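Local coordinates for uncharacterized protein (Mycobacterium tuberculosis CAS/NITR204, PDB 5VYQ) that probably transfers a formyl group from a folate cofactor to the amino sugar of dTDP-4-amino-4,6-dideoxyglucose, at residues A[113-121]-A[218-226]; A[142-150]-A[161-172]. All coordinates share one frame; numbering follows the deposited sequence.

Contact 1 of 2, residues A[113-121]-A[218-226]; sequences FPQVFSIID and NRLRALTHD. With 0FX (dTDP-4-amino-4,6-dideoxyglucose), chain D; EP1 (3-[4-(2-hydroxyethyl)piperazin-1-yl]propane-1-sulfonic acid), chain J; EDO (1,2-ethanediol), chain E.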
loop_
_atom_site.group_PDB
_atom_site.type_symbol
_atom_site.label_atom_id
_atom_site.label_comp_id
_atom_site.label_asym_id
_atom_site.label_seq_id
_atom_site.Cartn_x
_atom_site.Cartn_y
_atom_site.Cartn_z
ATOM N N PHE A 113 12.002 17.168 5.318
ATOM C CA PHE A 113 11.481 16.213 4.341
ATOM C C PHE A 113 10.819 16.873 3.123
ATOM O O PHE A 113 9.650 16.687 2.839
ATOM C CB PHE A 113 10.530 15.215 4.981
ATOM C CG PHE A 113 11.090 14.443 6.149
ATOM C CD1 PHE A 113 12.442 14.430 6.498
ATOM C CD2 PHE A 113 10.221 13.617 6.869
ATOM C CE1 PHE A 113 12.893 13.686 7.574
ATOM C CE2 PHE A 113 10.664 12.818 7.912
ATOM C CZ PHE A 113 12.018 12.860 8.274
ATOM N N PRO A 114 11.603 17.669 2.396
ATOM C CA PRO A 114 10.925 18.471 1.353
ATOM C C PRO A 114 9.997 17.736 0.377
ATOM O O PRO A 114 8.945 18.302 0.001
ATOM C CB PRO A 114 12.108 19.106 0.609
ATOM C CG PRO A 114 13.126 19.319 1.697
ATOM C CD PRO A 114 13.013 18.067 2.557
ATOM N N GLN A 115 10.400 16.570 -0.119
ATOM C CA GLN A 115 9.616 15.874 -1.163
ATOM C C GLN A 115 8.243 15.456 -0.599
ATOM O O GLN A 115 7.299 15.346 -1.366
ATOM C CB GLN A 115 10.325 14.634 -1.728
ATOM C CG GLN A 115 10.437 13.373 -0.840
ATOM C CD GLN A 115 11.445 13.486 0.264
ATOM O OE1 GLN A 115 12.273 14.422 0.289
ATOM N NE2 GLN A 115 11.356 12.581 1.225
ATOM N N VAL A 116 8.140 15.199 0.703
ATOM C CA VAL A 116 6.845 14.870 1.307
ATOM C C VAL A 116 5.876 16.009 1.040
ATOM O O VAL A 116 4.779 15.830 0.522
ATOM C CB VAL A 116 6.942 14.569 2.814
ATOM C CG1 VAL A 116 5.562 14.397 3.387
ATOM C CG2 VAL A 116 7.851 13.376 3.081
ATOM N N PHE A 117 6.336 17.211 1.308
ATOM C CA PHE A 117 5.508 18.384 1.210
ATOM C C PHE A 117 5.297 18.750 -0.261
ATOM O O PHE A 117 4.180 19.178 -0.666
ATOM C CB PHE A 117 6.119 19.518 2.059
ATOM C CG PHE A 117 6.067 19.249 3.517
ATOM C CD1 PHE A 117 4.920 19.565 4.234
ATOM C CD2 PHE A 117 7.131 18.637 4.179
ATOM C CE1 PHE A 117 4.831 19.353 5.585
ATOM C CE2 PHE A 117 7.028 18.406 5.536
ATOM C CZ PHE A 117 5.885 18.738 6.230
ATOM N N SER A 118 6.307 18.542 -1.105
ATOM C CA SER A 118 6.120 18.860 -2.520
ATOM C C SER A 118 5.199 17.908 -3.279
ATOM O O SER A 118 4.502 18.308 -4.225
ATOM C CB SER A 118 7.463 18.918 -3.240
ATOM O OG SER A 118 8.125 20.122 -2.913
ATOM N N ILE A 119 5.181 16.651 -2.876
ATOM C CA ILE A 119 4.211 15.735 -3.473
ATOM C C ILE A 119 2.800 16.263 -3.253
ATOM O O ILE A 119 1.938 16.119 -4.114
ATOM C CB ILE A 119 4.374 14.311 -2.895
ATOM C CG1 ILE A 119 5.638 13.714 -3.519
ATOM C CG2 ILE A 119 3.191 13.395 -3.203
ATOM C CD1 ILE A 119 6.203 12.503 -2.850
ATOM N N ILE A 120 2.555 16.788 -2.081
ATOM C CA ILE A 120 1.226 17.301 -1.738
ATOM C C ILE A 120 0.955 18.650 -2.362
ATOM O O ILE A 120 -0.148 18.869 -2.863
ATOM C CB ILE A 120 1.041 17.382 -0.223
ATOM C CG1 ILE A 120 0.946 15.961 0.345
ATOM C CG2 ILE A 120 -0.130 18.299 0.185
ATOM C CD1 ILE A 120 1.210 15.924 1.821
ATOM N N ASP A 121 1.916 19.571 -2.315
ATOM C CA ASP A 121 1.617 20.921 -2.763
ATOM C C ASP A 121 1.987 21.268 -4.192
ATOM O O ASP A 121 1.637 22.347 -4.645
ATOM C CB ASP A 121 2.106 21.976 -1.772
ATOM C CG ASP A 121 3.610 22.199 -1.768
ATOM O OD1 ASP A 121 4.294 21.618 -2.617
ATOM O OD2 ASP A 121 4.049 22.965 -0.850
ATOM N N ASN A 218 -2.335 11.689 -3.169
ATOM C CA ASN A 218 -1.128 12.500 -2.947
ATOM C C ASN A 218 -0.697 12.486 -1.484
ATOM O O ASN A 218 0.482 12.240 -1.175
ATOM C CB ASN A 218 -1.317 13.927 -3.422
ATOM C CG ASN A 218 -1.300 14.044 -4.930
ATOM O OD1 ASN A 218 -0.930 13.120 -5.654
ATOM N ND2 ASN A 218 -1.738 15.188 -5.402
ATOM N N ARG A 219 -1.661 12.592 -0.570
ATOM C CA ARG A 219 -1.304 12.438 0.843
ATOM C C ARG A 219 -0.663 11.113 1.183
ATOM O O ARG A 219 0.347 11.071 1.905
ATOM C CB ARG A 219 -2.553 12.673 1.696
ATOM C CG ARG A 219 -2.414 12.604 3.209
ATOM C CD ARG A 219 -1.597 13.756 3.781
ATOM N NE ARG A 219 -1.939 13.902 5.190
ATOM C CZ ARG A 219 -3.070 14.414 5.658
ATOM N NH1 ARG A 219 -3.291 14.380 6.972
ATOM N NH2 ARG A 219 -3.953 14.988 4.840
ATOM N N LEU A 220 -1.279 10.018 0.758
ATOM C CA LEU A 220 -0.777 8.709 1.085
ATOM C C LEU A 220 0.586 8.436 0.469
ATOM O O LEU A 220 1.463 7.886 1.112
ATOM C CB LEU A 220 -1.701 7.607 0.626
ATOM C CG LEU A 220 -3.049 7.534 1.293
ATOM C CD1 LEU A 220 -3.739 6.301 0.726
ATOM C CD2 LEU A 220 -2.873 7.436 2.796
ATOM N N ARG A 221 0.774 8.826 -0.793
ATOM C CA ARG A 221 2.062 8.518 -1.417
ATOM C C ARG A 221 3.160 9.440 -0.829
ATOM O O ARG A 221 4.334 9.074 -0.761
ATOM C CB ARG A 221 1.934 8.647 -2.952
ATOM C CG ARG A 221 1.863 10.029 -3.554
ATOM C CD ARG A 221 1.317 9.958 -4.973
ATOM N NE ARG A 221 1.192 11.247 -5.658
ATOM C CZ ARG A 221 2.040 11.741 -6.550
ATOM N NH1 ARG A 221 3.164 11.133 -6.866
ATOM N NH2 ARG A 221 1.706 12.856 -7.162
ATOM N N ALA A 222 2.788 10.674 -0.482
ATOM C CA ALA A 222 3.725 11.551 0.201
ATOM C C ALA A 222 4.261 10.947 1.505
ATOM O O ALA A 222 5.418 11.213 1.889
ATOM C CB ALA A 222 3.114 12.917 0.443
ATOM N N LEU A 223 3.414 10.160 2.190
ATOM C CA LEU A 223 3.753 9.546 3.447
ATOM C C LEU A 223 4.243 8.132 3.327
ATOM O O LEU A 223 4.493 7.466 4.318
ATOM C CB LEU A 223 2.542 9.603 4.401
ATOM C CG LEU A 223 2.100 11.025 4.742
ATOM C CD1 LEU A 223 0.733 11.122 5.423
ATOM C CD2 LEU A 223 3.165 11.665 5.627
ATOM N N THR A 224 4.441 7.693 2.088
ATOM C CA THR A 224 4.943 6.404 1.800
ATOM C C THR A 224 6.424 6.477 1.503
ATOM O O THR A 224 6.877 7.126 0.565
ATOM C CB THR A 224 4.162 5.734 0.665
ATOM O OG1 THR A 224 2.802 5.494 1.092
ATOM C CG2 THR A 224 4.776 4.369 0.389
ATOM N N HIS A 225 7.199 5.748 2.297
ATOM C CA HIS A 225 8.663 5.814 2.185
ATOM C C HIS A 225 9.267 4.520 2.688
ATOM O O HIS A 225 9.433 4.340 3.891
ATOM C CB HIS A 225 9.221 6.994 2.995
ATOM C CG HIS A 225 10.633 7.329 2.644
ATOM N ND1 HIS A 225 11.001 8.522 2.054
ATOM C CD2 HIS A 225 11.769 6.597 2.766
ATOM C CE1 HIS A 225 12.312 8.524 1.883
ATOM N NE2 HIS A 225 12.809 7.380 2.321
ATOM N N ASP A 226 9.509 3.616 1.759
ATOM C CA ASP A 226 9.932 2.268 2.104
ATOM C C ASP A 226 8.981 1.704 3.185
ATOM O O ASP A 226 7.758 1.793 3.032
ATOM C CB ASP A 226 11.401 2.297 2.521
ATOM C CG ASP A 226 12.294 2.716 1.395
ATOM O OD1 ASP A 226 12.022 2.266 0.263
ATOM O OD2 ASP A 226 13.246 3.481 1.685
HETATM O O4P 0FX D . 17.404 13.463 4.169
HETATM P P2 0FX D . 17.695 13.835 5.583
HETATM O O3P 0FX D . 19.097 13.557 6.076
HETATM O O1G 0FX D . 17.210 15.375 5.631
HETATM C C1G 0FX D . 16.775 16.002 6.824
HETATM C C2G 0FX D . 15.913 17.200 6.403
HETATM O O2G 0FX D . 14.865 16.671 5.579
HETATM C C3G 0FX D . 16.759 18.164 5.554
HETATM O O3G 0FX D . 15.948 19.214 4.970
HETATM C C4G 0FX D . 17.945 18.639 6.384
HETATM N N4A 0FX D . 18.756 19.508 5.498
HETATM C C5G 0FX D . 18.728 17.418 6.868
HETATM C C6G 0FX D . 19.710 17.883 7.942
HETATM O O5G 0FX D . 17.924 16.444 7.556
HETATM O OPP 0FX D . 16.640 13.168 6.601
HETATM P P 0FX D . 16.503 11.638 7.099
HETATM O O1P 0FX D . 16.098 11.714 8.520
HETATM O O2P 0FX D . 17.712 10.862 6.642
HETATM O O5 0FX D . 15.267 11.056 6.259
HETATM C C5 0FX D . 15.372 10.773 4.883
HETATM C C4 0FX D . 13.982 10.568 4.314
HETATM O O4 0FX D . 13.419 9.412 4.930
HETATM C C3 0FX D . 12.947 11.655 4.599
HETATM O O3 0FX D . 13.024 12.698 3.620
HETATM C C2 0FX D . 11.600 10.962 4.528
HETATM C C1 0FX D . 12.006 9.605 5.060
HETATM N N11 0FX D . 11.661 9.449 6.478
HETATM C C61 0FX D . 12.549 9.505 7.492
HETATM C C51 0FX D . 12.153 9.310 8.802
HETATM C C5A 0FX D . 13.171 9.426 9.908
HETATM C C21 0FX D . 10.367 9.041 6.795
HETATM O O21 0FX D . 9.503 8.928 5.814
HETATM N N31 0FX D . 9.947 8.856 8.047
HETATM C C41 0FX D . 10.852 8.935 9.049
HETATM O O41 0FX D . 10.406 8.715 10.302
HETATM O O2S EP1 J . 8.088 1.278 11.406
HETATM S S EP1 J . 9.027 2.317 11.740
HETATM O O3S EP1 J . 8.614 3.532 11.066
HETATM O O1S EP1 J . 8.990 2.614 13.344
HETATM C C11 EP1 J . 10.621 1.848 11.466
HETATM C C10 EP1 J . 10.934 1.462 10.026
HETATM C C9 EP1 J . 12.430 1.236 9.827
HETATM N N1 EP1 J . 12.727 1.142 8.380
HETATM C C2 EP1 J . 12.886 2.488 7.791
HETATM C C3 EP1 J . 13.272 2.415 6.313
HETATM N N4 EP1 J . 14.571 1.735 6.162
HETATM C C5 EP1 J . 14.454 0.367 6.698
HETATM C C6 EP1 J . 13.953 0.343 8.150
HETATM C C7 EP1 J . 14.959 1.695 4.736
HETATM C C8 EP1 J . 15.536 3.040 4.284
HETATM O O8 EP1 J . 14.582 3.996 3.777
HETATM C C1 EDO E . -1.637 10.354 -7.733
HETATM O O1 EDO E . -0.661 10.768 -8.693
HETATM C C2 EDO E . -2.897 11.142 -8.063
HETATM O O2 EDO E . -2.724 12.540 -7.877
HETATM O O HOH W 1 -2.296 17.087 -3.090
#
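N218, whose backbone O meets I119 CG2 of the facing helix, has its side-chain OD1 held by three donors: R221 NE at 2.8 Å, R221 NH2 at 3.0 Å and O2 of a bound 1,2-ethanediol. Both arginine nitrogens come side-on from the same face of the N218 amide plane, while OD1 lies in the plane of the guanidinium, helping to set how that flat group is turned; NH1 is bonded to E150 O and D153 O. I119 CG2 sits over one guanidinium face near its rim, and ethanediol O1 lies over the opposite face. With CG2 anti to the backbone N (I119 CG1 at chi1 -74°), the same methyl also meets R221 CG at 3.6 Å.

The helices of 113-121 and 218-226 run nearly antiparallel, their axes 8.5 Å apart. A222 lies at the point of closest backbone approach: its CB is 3.4 Å from V116 O and also touches I119 CG2 and I120 CG1. A water joins I120 O to N218 ND2.

Toward the start of helix 114-121 the two segments diverge to line the nucleotide-sugar pocket. The deoxyribose of the dTDP-sugar is sandwiched between the F113 ring, 3.4 Å from C3 at CD1, and the H225 ring, whose centre lies under C1. Q115 NE2 donates almost straight (176°) to O3 at 2.9 Å; S155 OG bonds this amide nitrogen and H225 ND1. F113 N hydrogen-bonds O2G of the amino-dideoxyglucose.

V116, I120 and L223 pack against helix 196-203, Q115 against helix 155-179, and L220 and R221 against strand 240-249, while L220 also meets L220 of the second subunit.

Contact 2 of 2, residues A[142-150]-A[161-172]; sequences IAQRECAIE and RLMDIERELVLE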
loop_
_atom_site.group_PDB
_atom_site.type_symbol
_atom_site.label_atom_id
_atom_site.label_comp_id
_atom_site.label_asym_id
_atom_site.label_seq_id
_atom_site.Cartn_x
_atom_site.Cartn_y
_atom_site.Cartn_z
ATOM N N ILE A 142 24.574 28.240 -4.573
ATOM C CA ILE A 142 25.700 27.925 -5.404
ATOM C C ILE A 142 25.249 27.143 -6.632
ATOM O O ILE A 142 25.641 27.465 -7.760
ATOM C CB ILE A 142 26.771 27.116 -4.603
ATOM C CG1 ILE A 142 27.351 27.965 -3.469
ATOM C CG2 ILE A 142 27.905 26.559 -5.468
ATOM C CD1 ILE A 142 27.970 27.175 -2.330
ATOM N N ALA A 143 24.461 26.098 -6.406
ATOM C CA ALA A 143 23.925 25.291 -7.496
ATOM C C ALA A 143 22.673 24.587 -7.032
ATOM O O ALA A 143 22.488 24.379 -5.834
ATOM C CB ALA A 143 24.930 24.253 -7.953
ATOM N N GLN A 144 21.826 24.244 -7.998
ATOM C CA GLN A 144 20.692 23.430 -7.659
ATOM C C GLN A 144 20.166 22.746 -8.898
ATOM O O GLN A 144 20.510 23.067 -10.053
ATOM C CB GLN A 144 19.630 24.247 -6.902
ATOM C CG GLN A 144 18.921 25.263 -7.674
ATOM C CD GLN A 144 17.863 26.101 -6.956
ATOM O OE1 GLN A 144 17.510 27.101 -7.548
ATOM N NE2 GLN A 144 17.352 25.758 -5.755
ATOM N N ARG A 145 19.333 21.763 -8.629
ATOM C CA ARG A 145 18.801 20.923 -9.678
ATOM C C ARG A 145 17.451 20.363 -9.269
ATOM O O ARG A 145 17.285 19.833 -8.169
ATOM C CB ARG A 145 19.734 19.784 -10.058
ATOM C CG ARG A 145 19.285 18.941 -11.250
ATOM C CD ARG A 145 20.451 18.123 -11.818
ATOM N NE ARG A 145 21.491 19.066 -12.226
ATOM C CZ ARG A 145 22.790 18.788 -12.321
ATOM N NH1 ARG A 145 23.242 17.571 -12.048
ATOM N NH2 ARG A 145 23.632 19.733 -12.673
ATOM N N GLU A 146 16.513 20.471 -10.197
ATOM C CA GLU A 146 15.170 19.920 -10.003
ATOM C C GLU A 146 15.111 18.407 -10.200
ATOM O O GLU A 146 15.828 17.815 -11.011
ATOM C CB GLU A 146 14.171 20.685 -10.908
ATOM C CG GLU A 146 12.704 20.303 -10.652
ATOM C CD GLU A 146 11.665 21.037 -11.482
ATOM O OE1 GLU A 146 12.047 21.965 -12.250
ATOM O OE2 GLU A 146 10.487 20.617 -11.334
ATOM N N CYS A 147 14.219 17.765 -9.441
ATOM C CA CYS A 147 13.857 16.351 -9.613
ATOM C C CYS A 147 12.380 16.329 -9.965
ATOM O O CYS A 147 11.546 16.820 -9.217
ATOM C CB CYS A 147 14.023 15.648 -8.282
ATOM S SG CYS A 147 13.701 13.882 -8.290
ATOM N N ALA A 148 12.042 15.697 -11.079
ATOM C CA ALA A 148 10.623 15.644 -11.431
ATOM C C ALA A 148 9.911 14.628 -10.504
ATOM O O ALA A 148 10.525 13.694 -9.959
ATOM C CB ALA A 148 10.486 15.279 -12.904
ATOM N N ILE A 149 8.626 14.873 -10.269
ATOM C CA ILE A 149 7.794 13.981 -9.441
ATOM C C ILE A 149 6.734 13.433 -10.385
ATOM O O ILE A 149 5.932 14.198 -10.904
ATOM C CB ILE A 149 7.102 14.761 -8.317
ATOM C CG1 ILE A 149 8.156 15.392 -7.396
ATOM C CG2 ILE A 149 6.126 13.867 -7.557
ATOM C CD1 ILE A 149 7.527 16.220 -6.286
ATOM N N GLU A 150 6.692 12.124 -10.554
ATOM C CA GLU A 150 5.730 11.457 -11.411
ATOM C C GLU A 150 4.464 11.113 -10.597
ATOM O O GLU A 150 4.450 11.140 -9.358
ATOM C CB GLU A 150 6.342 10.180 -11.958
ATOM C CG GLU A 150 7.691 10.299 -12.686
ATOM C CD GLU A 150 7.663 11.244 -13.865
ATOM O OE1 GLU A 150 6.585 11.493 -14.427
ATOM O OE2 GLU A 150 8.747 11.755 -14.217
ATOM N N ARG A 161 15.970 9.171 -5.965
ATOM C CA ARG A 161 16.473 9.997 -7.059
ATOM C C ARG A 161 17.159 11.265 -6.535
ATOM O O ARG A 161 18.189 11.697 -7.078
ATOM C CB ARG A 161 15.371 10.334 -8.076
ATOM C CG ARG A 161 14.784 9.102 -8.787
ATOM C CD ARG A 161 14.072 9.334 -10.116
ATOM N NE ARG A 161 13.037 10.350 -10.023
ATOM C CZ ARG A 161 11.810 10.108 -9.581
ATOM N NH1 ARG A 161 10.963 11.105 -9.495
ATOM N NH2 ARG A 161 11.447 8.874 -9.193
ATOM N N LEU A 162 16.632 11.870 -5.475
ATOM C CA LEU A 162 17.321 12.991 -4.836
ATOM C C LEU A 162 18.738 12.673 -4.386
ATOM O O LEU A 162 19.649 13.494 -4.572
ATOM C CB LEU A 162 16.530 13.588 -3.662
ATOM C CG LEU A 162 15.187 14.177 -4.031
ATOM C CD1 LEU A 162 14.485 14.635 -2.753
ATOM C CD2 LEU A 162 15.305 15.362 -4.934
ATOM N N MET A 163 18.959 11.469 -3.885
ATOM C CA MET A 163 20.309 11.105 -3.450
ATOM C C MET A 163 21.212 10.951 -4.689
ATOM O O MET A 163 22.404 11.287 -4.611
ATOM C CB MET A 163 20.287 9.836 -2.632
ATOM C CG MET A 163 19.514 9.923 -1.317
ATOM S SD MET A 163 20.112 11.168 -0.188
ATOM C CE MET A 163 19.234 12.610 -0.740
ATOM N N ASP A 164 20.711 10.448 -5.811
ATOM C CA ASP A 164 21.516 10.368 -7.043
ATOM C C ASP A 164 21.839 11.780 -7.531
ATOM O O ASP A 164 22.961 12.044 -7.931
ATOM C CB ASP A 164 20.790 9.626 -8.166
ATOM C CG ASP A 164 20.641 8.131 -7.904
ATOM O OD1 ASP A 164 21.438 7.561 -7.169
ATOM O OD2 ASP A 164 19.702 7.524 -8.444
ATOM N N ILE A 165 20.875 12.682 -7.490
ATOM C CA ILE A 165 21.081 14.074 -7.892
ATOM C C ILE A 165 22.082 14.765 -6.996
ATOM O O ILE A 165 22.916 15.554 -7.454
ATOM C CB ILE A 165 19.759 14.860 -7.995
ATOM C CG1 ILE A 165 18.925 14.254 -9.124
ATOM C CG2 ILE A 165 20.033 16.333 -8.110
ATOM C CD1 ILE A 165 17.495 14.769 -9.178
ATOM N N GLU A 166 22.053 14.472 -5.706
ATOM C CA GLU A 166 22.953 15.115 -4.798
ATOM C C GLU A 166 24.375 14.722 -5.142
ATOM O O GLU A 166 25.256 15.588 -5.160
ATOM C CB GLU A 166 22.619 14.675 -3.368
ATOM C CG GLU A 166 23.397 15.345 -2.320
ATOM C CD GLU A 166 22.782 15.101 -0.921
ATOM O OE1 GLU A 166 23.525 14.460 -0.231
ATOM O OE2 GLU A 166 21.648 15.452 -0.560
ATOM N N ARG A 167 24.578 13.436 -5.421
ATOM C CA ARG A 167 25.913 12.956 -5.754
ATOM C C ARG A 167 26.406 13.611 -7.049
ATOM O O ARG A 167 27.550 14.097 -7.104
ATOM C CB ARG A 167 25.908 11.438 -5.873
ATOM C CG ARG A 167 27.166 10.862 -6.545
ATOM C CD ARG A 167 27.182 9.352 -6.516
ATOM N NE ARG A 167 27.365 8.882 -5.140
ATOM C CZ ARG A 167 28.557 8.771 -4.534
ATOM N NH1 ARG A 167 28.598 8.357 -3.249
ATOM N NH2 ARG A 167 29.699 9.082 -5.199
ATOM N N GLU A 168 25.515 13.714 -8.044
ATOM C CA GLU A 168 25.840 14.341 -9.334
ATOM C C GLU A 168 26.266 15.801 -9.137
ATOM O O GLU A 168 27.280 16.288 -9.645
ATOM C CB GLU A 168 24.647 14.183 -10.314
ATOM C CG GLU A 168 24.591 12.737 -10.837
ATOM C CD GLU A 168 23.352 12.186 -11.539
ATOM O OE1 GLU A 168 22.317 12.846 -11.780
ATOM O OE2 GLU A 168 23.432 10.985 -11.884
ATOM N N LEU A 169 25.461 16.545 -8.397
ATOM C CA LEU A 169 25.672 17.955 -8.247
ATOM C C LEU A 169 26.907 18.287 -7.440
ATOM O O LEU A 169 27.682 19.202 -7.749
ATOM C CB LEU A 169 24.396 18.523 -7.623
ATOM C CG LEU A 169 24.119 19.977 -7.845
ATOM C CD1 LEU A 169 23.958 20.278 -9.337
ATOM C CD2 LEU A 169 22.878 20.349 -7.023
ATOM N N VAL A 170 27.111 17.527 -6.356
ATOM C CA VAL A 170 28.326 17.691 -5.579
ATOM C C VAL A 170 29.620 17.400 -6.353
ATOM O O VAL A 170 30.575 18.171 -6.258
ATOM C CB VAL A 170 28.272 16.865 -4.266
ATOM C CG1 VAL A 170 29.594 16.868 -3.526
ATOM C CG2 VAL A 170 27.183 17.448 -3.376
ATOM N N LEU A 171 29.635 16.286 -7.078
ATOM C CA LEU A 171 30.803 15.913 -7.879
ATOM C C LEU A 171 31.043 16.951 -8.955
ATOM O O LEU A 171 32.195 17.295 -9.214
ATOM C CB LEU A 171 30.693 14.530 -8.456
ATOM C CG LEU A 171 30.660 13.472 -7.362
ATOM C CD1 LEU A 171 30.427 12.087 -7.908
ATOM C CD2 LEU A 171 31.920 13.478 -6.506
ATOM N N GLU A 172 29.986 17.461 -9.587
ATOM C CA GLU A 172 30.168 18.520 -10.560
ATOM C C GLU A 172 30.774 19.792 -10.003
ATOM O O GLU A 172 31.660 20.378 -10.647
ATOM C CB GLU A 172 28.820 18.917 -11.138
ATOM C CG GLU A 172 28.205 17.902 -12.077
ATOM C CD GLU A 172 26.763 18.185 -12.470
ATOM O OE1 GLU A 172 26.033 17.193 -12.788
ATOM O OE2 GLU A 172 26.407 19.378 -12.505
#
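C147 CB lies 3.6 Å from L162 CD2 and 3.7 Å from I165 CD1, at the close-packed end of the contact. The thiol, anti to the backbone N, runs on to R161 CB at 3.9 Å. Further along, L169 CD2 presses on the backbone of Q144 at its CA, and L169 CD1 approaches A143 CB.

Strand 141-147 is an outermost strand, next to 125-131, of the mixed six-stranded sheet within this chain, in the formyl transferase region. Helix 155-179 doubles back over one face of that sheet; the axes of 143-147 and 161-172 lie at 151° to each other and 9.2 Å apart. I165 and L169 also reach across to V127 and I129 of strand 125-131, and a classic beta bulge sets I142 and A143 together opposite I129.

On the more exposed side the contact is made by long polar chains. R145 lays its aliphatic part obliquely across I165 CG2, then bends at chi3 (-59°) to slide its guanidinium past L169, whose CD1 sits over one face near the rim. The edge meets E172 end-on in a two-bond salt bridge, NH1 to OE1 at 2.9 Å and NH2 to OE2 at 2.8 Å. OE2 uses its syn lone pair; the two flat groups are turned 30° apart. At the other end, R161 also bends at chi3 and gives NH1 to A148 O at 2.7 Å, with the carbonyl oxygen in the guanidinium plane but the N-H pointing off line. D153 forms a salt bridge with the same NH1.

How the contacts relate
After the first four strands of the main sheet and their helices, helix 114-121 supplies one side of contact 1. The chain then runs through strand 125-131 to edge strand 141-147, and contact 2 soon closes: after a short loop helix 155-179 begins and runs back along that strand; ten residues separate the segments. Only after helix 196-203 does helix 213-222 come back to 114-121, closing contact 1 across 96 residues, with contact 2 nested inside. Contact 2 joins sheet and helix within the formyl transferase region; contact 1 joins that region to the C-terminal dimerization part. They meet where R221 NH1 probably hydrogen-bonds E150 O, where I149 packs on S118 and I119, and where L162 touches Q115.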